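Local coordinates for protein cytochrome c, putative (Geobacter sulfurreducens, PDB 2CZS) that carries two covalently attached c-type hemes and probably passes electrons between redox partners as a small diheme cytochrome c, at residues A[10-14]-A[15-19]. Sequence-based numbering, arbitrary orientation.
Sequences KVPLD and TNHKR. With HEM (protoporphyrin IX containing Fe), chain F.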
loop_
_atom_site.group_PDB
_atom_site.type_symbol
_atom_site.label_atom_id
_atom_site.label_comp_id
_atom_site.label_asym_id
_atom_site.label_seq_id
_atom_site.Cartn_x
_atom_site.Cartn_y
_atom_site.Cartn_z
ATOM N N LYS A 10 -4.657 7.689 3.826
ATOM C CA LYS A 10 -3.232 7.717 3.552
ATOM C C LYS A 10 -2.547 6.584 4.285
ATOM O O LYS A 10 -3.119 5.964 5.179
ATOM C CB LYS A 10 -2.639 9.066 3.955
ATOM C CG LYS A 10 -2.946 10.155 2.942
ATOM C CD LYS A 10 -2.637 11.531 3.467
ATOM C CE LYS A 10 -2.762 12.546 2.348
ATOM N NZ LYS A 10 -4.179 12.719 1.914
ATOM N N VAL A 11 -1.313 6.285 3.871
ATOM C CA VAL A 11 -0.536 5.262 4.541
ATOM C C VAL A 11 -0.181 5.715 5.960
ATOM O O VAL A 11 0.401 6.771 6.117
ATOM C CB VAL A 11 0.773 4.939 3.727
ATOM C CG1 VAL A 11 1.597 3.857 4.416
ATOM C CG2 VAL A 11 0.444 4.516 2.298
ATOM N N PRO A 12 -0.549 4.928 6.993
ATOM C CA PRO A 12 -0.177 5.335 8.363
ATOM C C PRO A 12 1.321 5.569 8.546
ATOM O O PRO A 12 2.126 4.787 8.043
ATOM C CB PRO A 12 -0.633 4.144 9.215
ATOM C CG PRO A 12 -1.728 3.577 8.465
ATOM C CD PRO A 12 -1.339 3.689 7.012
ATOM N N LEU A 13 1.700 6.646 9.242
ATOM C CA LEU A 13 3.094 6.807 9.629
ATOM C C LEU A 13 3.266 6.185 10.981
ATOM O O LEU A 13 3.083 6.837 12.037
ATOM C CB LEU A 13 3.580 8.258 9.633
ATOM C CG LEU A 13 5.071 8.416 10.012
ATOM C CD1 LEU A 13 6.036 7.608 9.087
ATOM C CD2 LEU A 13 5.515 9.909 10.160
ATOM N N ASP A 14 3.588 4.901 10.945
ATOM C CA ASP A 14 3.710 4.109 12.172
ATOM C C ASP A 14 4.745 3.034 11.965
ATOM O O ASP A 14 5.348 2.981 10.904
ATOM C CB ASP A 14 2.350 3.539 12.610
ATOM C CG ASP A 14 1.731 2.584 11.598
ATOM O OD1 ASP A 14 0.544 2.256 11.794
ATOM O OD2 ASP A 14 2.418 2.147 10.656
ATOM N N THR A 15 5.009 2.211 12.981
ATOM C CA THR A 15 6.062 1.201 12.865
ATOM C C THR A 15 5.824 0.219 11.698
ATOM O O THR A 15 6.766 -0.216 11.051
ATOM C CB THR A 15 6.299 0.416 14.192
ATOM O OG1 THR A 15 6.225 1.319 15.296
ATOM C CG2 THR A 15 7.689 -0.243 14.197
ATOM N N ASN A 16 4.560 -0.100 11.430
ATOM C CA ASN A 16 4.219 -0.991 10.333
ATOM C C ASN A 16 4.494 -0.483 8.932
ATOM O O ASN A 16 4.585 -1.285 8.005
ATOM C CB ASN A 16 2.764 -1.437 10.434
ATOM C CG ASN A 16 2.589 -2.589 11.381
ATOM O OD1 ASN A 16 3.542 -3.318 11.669
ATOM N ND2 ASN A 16 1.384 -2.757 11.873
ATOM N N HIS A 17 4.624 0.833 8.770
ATOM C CA HIS A 17 4.783 1.398 7.425
ATOM C C HIS A 17 5.996 2.270 7.268
ATOM O O HIS A 17 6.263 2.763 6.157
ATOM C CB HIS A 17 3.538 2.184 7.091
ATOM C CG HIS A 17 2.301 1.355 7.117
ATOM N ND1 HIS A 17 1.538 1.176 8.253
ATOM C CD2 HIS A 17 1.697 0.650 6.137
ATOM C CE1 HIS A 17 0.499 0.413 7.963
ATOM N NE2 HIS A 17 0.574 0.068 6.688
ATOM N N LYS A 18 6.715 2.490 8.364
ATOM C CA LYS A 18 7.909 3.340 8.299
ATOM C C LYS A 18 8.884 2.944 7.197
ATOM O O LYS A 18 9.431 3.827 6.521
ATOM C CB LYS A 18 8.624 3.431 9.666
ATOM C CG LYS A 18 9.930 4.256 9.642
ATOM C CD LYS A 18 10.410 4.628 11.044
ATOM C CE LYS A 18 11.138 3.497 11.700
ATOM N NZ LYS A 18 11.340 3.800 13.138
ATOM N N ARG A 19 9.143 1.648 7.025
ATOM C CA ARG A 19 10.142 1.214 6.040
ATOM C C ARG A 19 9.748 1.619 4.632
ATOM O O ARG A 19 10.608 1.882 3.817
ATOM C CB ARG A 19 10.451 -0.278 6.130
ATOM C CG ARG A 19 9.361 -1.196 5.621
ATOM C CD ARG A 19 9.745 -2.654 5.870
ATOM N NE ARG A 19 9.043 -3.600 5.000
ATOM C CZ ARG A 19 9.536 -4.080 3.857
ATOM N NH1 ARG A 19 10.734 -3.694 3.423
ATOM N NH2 ARG A 19 8.828 -4.947 3.143
HETATM C CHA HEM F . -3.441 -0.069 7.543
HETATM C CHB HEM F . -1.585 0.960 3.246
HETATM C CHC HEM F . 1.995 -2.200 4.038
HETATM C CHD HEM F . -0.003 -3.414 8.249
HETATM C C1A HEM F . -3.263 0.477 6.315
HETATM C C2A HEM F . -4.167 1.418 5.714
HETATM C C3A HEM F . -3.646 1.693 4.514
HETATM C C4A HEM F . -2.419 0.939 4.352
HETATM C CMA HEM F . -4.201 2.648 3.444
HETATM C CAA HEM F . -5.485 1.930 6.357
HETATM C CBA HEM F . -5.207 3.060 7.329
HETATM C CGA HEM F . -6.472 3.677 7.877
HETATM O O1A HEM F . -7.548 3.021 7.972
HETATM O O2A HEM F . -6.370 4.883 8.203
HETATM C C1B HEM F . -0.443 0.220 3.099
HETATM C C2B HEM F . 0.425 0.262 1.948
HETATM C C3B HEM F . 1.444 -0.603 2.160
HETATM C C4B HEM F . 1.236 -1.243 3.447
HETATM C CMB HEM F . 0.144 1.192 0.740
HETATM C CAB HEM F . 2.655 -0.886 1.246
HETATM C CBB HEM F . 3.469 0.158 0.877
HETATM C C1C HEM F . 1.690 -2.846 5.220
HETATM C C2C HEM F . 2.480 -3.966 5.740
HETATM C C3C HEM F . 1.918 -4.295 6.934
HETATM C C4C HEM F . 0.815 -3.399 7.151
HETATM C CMC HEM F . 3.671 -4.637 5.031
HETATM C CAC HEM F . 2.346 -5.398 7.930
HETATM C CBC HEM F . 3.495 -5.235 8.597
HETATM C C1D HEM F . -1.067 -2.595 8.491
HETATM C C2D HEM F . -1.889 -2.545 9.689
HETATM C C3D HEM F . -2.971 -1.523 9.451
HETATM C C4D HEM F . -2.699 -1.032 8.129
HETATM C CMD HEM F . -1.732 -3.369 10.979
HETATM C CAD HEM F . -4.074 -1.077 10.445
HETATM C CBD HEM F . -3.890 0.375 10.885
HETATM C CGD HEM F . -2.503 0.580 11.412
HETATM O O1D HEM F . -2.263 0.171 12.572
HETATM O O2D HEM F . -1.644 1.140 10.683
HETATM N NA HEM F . -2.227 0.182 5.482
HETATM N NB HEM F . 0.080 -0.723 3.990
HETATM N NC HEM F . 0.692 -2.524 6.088
HETATM N ND HEM F . -1.597 -1.700 7.591
HETATM FE FE HEM F . -0.738 -1.179 5.762
#
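Pro12 lays its CD over one face of the His17 imidazole, a CH-pi contact with CD 4.0 Å from the ring centroid and displaced toward the rim. Val11 reaches the same ring obliquely, its CG1 3.6 Å from His17 CD2. NE2 of His17 is an axial ligand of the heme iron, 2.0 Å away, and the contacts round the ring are likely to restrict its orientation over the porphyrin. Its other nitrogen is taken by Asp14: ND1 donates to OD2 over 2.7 Å in a nearly straight bond (169°), arriving on the syn side of a carboxylate turned 23° from the ring plane. This His-carboxylate hydrogen bond, together with Pro12 and Val11, restrains the ring's rotation and is likely to make the imidazole a more electron-rich ligand. With chi1 at 62°, CG of Asp14 sits between its own N and carbonyl carbon, which puts OD2 at His17 ND1 and OD1 2.7 Å from heme propionate O2D. Replacing Asp14 by an alanine, which has no carboxylate, would probably leave His17 ND1 without its acceptor and the imidazole freer to turn about its bond to iron. Asp14 O closes the turn, accepting from His17 N at 3.1 Å and weakly from Lys18 N. His17 is the N-cap residue of helix 18-25, while His41, following helix 30-37, supplies the second axial nitrogen, giving the heme bis-histidine ligation, and Val11 O is hydrogen-bonded to Tyr21 within helix 18-25.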